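Local coordinates for CalsepRRP (Calystegia sepium, PDB 1JY5), which belongs to the ribonuclease T2 family, whose members cleave RNA, and may share that activity, at residues L12-S15 against G16-C19; S72-L75 against S76-P80. All blocks are in the same frame, centred on the assembly; numbering follows the deposited sequence.

Interaction 1. Residues L12-S15 against G16-C19; sequences LTWS and GTEC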
loop_
_atom_site.group_PDB
_atom_site.type_symbol
_atom_site.label_atom_id
_atom_site.label_comp_id
_atom_site.label_asym_id
_atom_site.label_seq_id
_atom_site.Cartn_x
_atom_site.Cartn_y
_atom_site.Cartn_z
ATOM N N LEU A 12 2.052 1.023 -0.652
ATOM C CA LEU A 12 2.126 1.447 0.743
ATOM C C LEU A 12 1.883 2.951 0.840
ATOM O O LEU A 12 2.331 3.718 -0.010
ATOM C CB LEU A 12 3.505 1.101 1.312
ATOM C CG LEU A 12 3.919 -0.372 1.176
ATOM C CD1 LEU A 12 5.352 -0.552 1.656
ATOM C CD2 LEU A 12 2.965 -1.254 1.976
ATOM N N THR A 13 1.181 3.366 1.885
ATOM C CA THR A 13 0.864 4.772 2.081
ATOM C C THR A 13 1.672 5.374 3.223
ATOM O O THR A 13 1.791 4.769 4.288
ATOM C CB THR A 13 -0.628 4.950 2.414
ATOM O OG1 THR A 13 -1.421 4.356 1.380
ATOM C CG2 THR A 13 -0.978 6.422 2.542
ATOM N N TRP A 14 2.232 6.559 3.003
ATOM C CA TRP A 14 2.985 7.225 4.061
ATOM C C TRP A 14 1.927 7.948 4.895
ATOM O O TRP A 14 1.331 8.930 4.451
ATOM C CB TRP A 14 3.994 8.213 3.470
ATOM C CG TRP A 14 4.819 8.899 4.529
ATOM C CD1 TRP A 14 4.654 10.170 5.007
ATOM C CD2 TRP A 14 5.904 8.328 5.276
ATOM N NE1 TRP A 14 5.571 10.426 6.005
ATOM C CE2 TRP A 14 6.347 9.313 6.191
ATOM C CE3 TRP A 14 6.543 7.081 5.264
ATOM C CZ2 TRP A 14 7.402 9.088 7.083
ATOM C CZ3 TRP A 14 7.592 6.855 6.150
ATOM C CH2 TRP A 14 8.010 7.858 7.051
ATOM N N SER A 15 1.694 7.446 6.104
ATOM C CA SER A 15 0.669 7.999 6.987
ATOM C C SER A 15 0.769 9.504 7.224
ATOM O O SER A 15 -0.251 10.194 7.316
ATOM C CB SER A 15 0.681 7.271 8.338
ATOM O OG SER A 15 1.825 7.610 9.101
ATOM N N GLY A 16 1.994 10.006 7.318
ATOM C CA GLY A 16 2.200 11.425 7.560
ATOM C C GLY A 16 1.677 12.320 6.451
ATOM O O GLY A 16 1.192 13.420 6.704
ATOM N N THR A 17 1.758 11.846 5.216
ATOM C CA THR A 17 1.302 12.635 4.080
ATOM C C THR A 17 -0.216 12.575 3.924
ATOM O O THR A 17 -0.830 13.435 3.286
ATOM C CB THR A 17 1.975 12.143 2.791
ATOM O OG1 THR A 17 3.392 12.289 2.925
ATOM C CG2 THR A 17 1.499 12.935 1.586
ATOM N N GLU A 18 -0.818 11.560 4.526
ATOM C CA GLU A 18 -2.259 11.375 4.449
ATOM C C GLU A 18 -2.957 12.169 5.546
ATOM O O GLU A 18 -4.172 12.370 5.514
ATOM C CB GLU A 18 -2.588 9.887 4.587
ATOM C CG GLU A 18 -3.601 9.368 3.585
ATOM C CD GLU A 18 -3.235 9.704 2.154
ATOM O OE1 GLU A 18 -2.090 9.436 1.740
ATOM O OE2 GLU A 18 -4.104 10.238 1.436
ATOM N N CYS A 19 -2.183 12.623 6.520
ATOM C CA CYS A 19 -2.747 13.382 7.622
ATOM C C CYS A 19 -2.191 14.805 7.701
ATOM O O CYS A 19 -1.886 15.303 8.786
ATOM C CB CYS A 19 -2.491 12.643 8.932
ATOM S SG CYS A 19 -3.154 10.944 8.974
#

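Interaction 2. Residues S72-L75 against S76-P80; sequences SNDL and SKYWP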
loop_
_atom_site.group_PDB
_atom_site.type_symbol
_atom_site.label_atom_id
_atom_site.label_comp_id
_atom_site.label_asym_id
_atom_site.label_seq_id
_atom_site.Cartn_x
_atom_site.Cartn_y
_atom_site.Cartn_z
ATOM N N SER A 72 -8.217 -8.766 12.320
ATOM C CA SER A 72 -8.764 -7.452 12.658
ATOM C C SER A 72 -7.813 -6.464 13.332
ATOM O O SER A 72 -7.777 -5.295 12.958
ATOM C CB SER A 72 -10.030 -7.609 13.516
ATOM O OG SER A 72 -9.754 -8.267 14.740
ATOM N N ASN A 73 -7.049 -6.918 14.322
ATOM C CA ASN A 73 -6.118 -6.027 15.013
ATOM C C ASN A 73 -4.990 -5.560 14.095
ATOM O O ASN A 73 -4.585 -4.395 14.129
ATOM C CB ASN A 73 -5.515 -6.709 16.247
ATOM C CG ASN A 73 -6.527 -6.894 17.361
ATOM O OD1 ASN A 73 -7.202 -5.947 17.761
ATOM N ND2 ASN A 73 -6.632 -8.110 17.874
ATOM N N ASP A 74 -4.471 -6.476 13.286
ATOM C CA ASP A 74 -3.395 -6.150 12.364
ATOM C C ASP A 74 -3.873 -5.267 11.219
ATOM O O ASP A 74 -3.170 -4.341 10.813
ATOM C CB ASP A 74 -2.769 -7.433 11.810
ATOM C CG ASP A 74 -1.881 -8.130 12.827
ATOM O OD1 ASP A 74 -0.857 -7.537 13.225
ATOM O OD2 ASP A 74 -2.211 -9.262 13.233
ATOM N N LEU A 75 -5.065 -5.544 10.699
ATOM C CA LEU A 75 -5.591 -4.745 9.599
ATOM C C LEU A 75 -5.980 -3.359 10.096
ATOM O O LEU A 75 -5.916 -2.376 9.356
ATOM C CB LEU A 75 -6.797 -5.442 8.962
ATOM C CG LEU A 75 -6.412 -6.700 8.174
ATOM C CD1 LEU A 75 -7.651 -7.447 7.707
ATOM C CD2 LEU A 75 -5.551 -6.290 6.987
ATOM N N SER A 76 -6.375 -3.282 11.361
ATOM C CA SER A 76 -6.763 -2.004 11.933
ATOM C C SER A 76 -5.540 -1.127 12.141
ATOM O O SER A 76 -5.607 0.094 12.019
ATOM C CB SER A 76 -7.467 -2.210 13.273
ATOM O OG SER A 76 -7.707 -0.960 13.900
ATOM N N LYS A 77 -4.412 -1.755 12.439
ATOM C CA LYS A 77 -3.195 -1.005 12.685
ATOM C C LYS A 77 -2.303 -0.801 11.471
ATOM O O LYS A 77 -1.719 0.270 11.298
ATOM C CB LYS A 77 -2.396 -1.683 13.801
ATOM C CG LYS A 77 -1.127 -0.950 14.204
ATOM C CD LYS A 77 -0.472 -1.636 15.394
ATOM C CE LYS A 77 0.872 -1.016 15.726
ATOM N NZ LYS A 77 0.745 0.423 16.092
ATOM N N TYR A 78 -2.202 -1.814 10.618
ATOM C CA TYR A 78 -1.321 -1.717 9.459
ATOM C C TYR A 78 -1.994 -1.489 8.115
ATOM O O TYR A 78 -1.323 -1.243 7.113
ATOM C CB TYR A 78 -0.435 -2.958 9.419
ATOM C CG TYR A 78 0.327 -3.133 10.713
ATOM C CD1 TYR A 78 -0.035 -4.110 11.635
ATOM C CD2 TYR A 78 1.389 -2.291 11.029
ATOM C CE1 TYR A 78 0.645 -4.244 12.846
ATOM C CE2 TYR A 78 2.075 -2.414 12.232
ATOM C CZ TYR A 78 1.698 -3.393 13.135
ATOM O OH TYR A 78 2.388 -3.519 14.320
ATOM N N TRP A 79 -3.320 -1.572 8.100
ATOM C CA TRP A 79 -4.089 -1.335 6.882
ATOM C C TRP A 79 -5.248 -0.386 7.217
ATOM O O TRP A 79 -6.393 -0.640 6.857
ATOM C CB TRP A 79 -4.648 -2.652 6.335
ATOM C CG TRP A 79 -5.043 -2.587 4.884
ATOM C CD1 TRP A 79 -5.592 -1.527 4.229
ATOM C CD2 TRP A 79 -4.928 -3.638 3.918
ATOM N NE1 TRP A 79 -5.823 -1.846 2.912
ATOM C CE2 TRP A 79 -5.424 -3.137 2.694
ATOM C CE3 TRP A 79 -4.450 -4.952 3.968
ATOM C CZ2 TRP A 79 -5.462 -3.909 1.525
ATOM C CZ3 TRP A 79 -4.487 -5.720 2.809
ATOM C CH2 TRP A 79 -4.990 -5.193 1.602
ATOM N N PRO A 80 -4.964 0.723 7.918
ATOM C CA PRO A 80 -6.037 1.663 8.270
ATOM C C PRO A 80 -6.477 2.572 7.126
ATOM O O PRO A 80 -5.833 2.641 6.081
ATOM C CB PRO A 80 -5.424 2.499 9.398
ATOM C CG PRO A 80 -4.205 1.731 9.829
ATOM C CD PRO A 80 -3.702 1.121 8.561
#

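Interaction 1. Residues L12-S15 against G16-C19
Thr17 N donates to Trp14 O over 3.0 Å, closing the four-residue turn Trp14 to Thr17 as strand 7-14 runs into the short helical turn. The bond is bent, with an N-H...O angle of 136°, and its donor stands well above the carbonyl plane (50° out of it), as befits a weakly bonded helical turn. Trp14 O also receives a weak, longer bond from Glu18 N (3.4 Å), and Ser15 O takes two weak bonds, from Glu18 N and Cys19 N, both at 3.2 Å. Each of the two carbonyls is thus shared between neighbouring N-H groups.

With CG anti to the backbone N (chi1 -179°), the indole of Trp14 presents its pyrrole edge to Thr17. Thr17 OG1 lies 3.2 Å from Trp14 CD1, near the ring plane, while its hydrogen-bonding partner is Val175 O; Trp14 NE1 bonds instead to Pro205 O. Phe40 meets the same indole edge-to-face. Exchanging Trp14 for an alanine removes the ring edge beside Thr17, and Pro205 O is likely to be left without its indole donor.

Further round the turn, Thr13 CG2 approaches Glu18 OE1 to 3.3 Å, the two side chains crossing at about a right angle. Cys19 SG, disulfide-bonded to Cys31, sits 3.4 Å from Ser15 O. Since Glu176 brings a second carboxylate close to Glu18 OE1, one of the two acids may have a raised pKa.

Interaction 2. Residues S72-L75 against S76-P80
Leu75 and Trp79 meet at the last turn of the alpha-helix 72-78, where the backbone departs from helical angles at Trp79. The backbone bonds follow the i to i+4 pattern: Ser76 N to Ser72 O (2.9 Å), Lys77 N to Asn73 O (3.1 Å), Tyr78 N to Asp74 O (2.7 Å) and Trp79 N to Leu75 O (3.0 Å). The Asp74 bond is the straightest, at 160°; its carbonyl also takes a weak bond from Lys77 N. At the exit the geometry deteriorates, since Trp79 N stands well above the Leu75 carbonyl plane.

Polar-aromatic contact comes from Asp74, whose OD1 lies 3.6 Å from Tyr78 CE1. The carboxylate and ring planes are only 23° apart, an approach to a ring C-H without a hydrogen bond. Lys77 CG rests over the centre of one face of the phenol, and Phe128 meets that ring edge-to-face.

Apolar packing runs along the buried side. The side chains of Leu75 and Trp79 run alongside each other from the helix, and both touch Leu98 of helix 97-106 and Leu124 of helix 116-129, which sets this helix end against those two helices. In Trp79 a chi1 of -161° places CG roughly anti to the backbone N, and the second torsion turns the ring; together they bring Trp79 CE3 to 3.5 Å from Leu75 CD2.

In the fold
From the N terminus, interaction 1 comes first, where strand 7-14 of the five-stranded antiparallel sheet ends in a helical turn; interaction 2 follows along helix 72-78 and its exit. Interaction 1 closes a short turn, while interaction 2 spans the successive turns of its helix; both are local and stand in series, neither nested nor crossed. The centres of interaction 1 and interaction 2 are about 15 Å apart, and the nearest atoms of interactions 1 and 2 about 7 Å, without touching. Strand 40-48 relates them: Thr13 pairs through its backbone with Thr41, which Pro80 also touches, while Tyr78 bonds to the backbone of Ile42. Interaction 1 fastens the sheet to the segment near the C terminus, and interaction 2 ties it to helices 97-106 and 116-129.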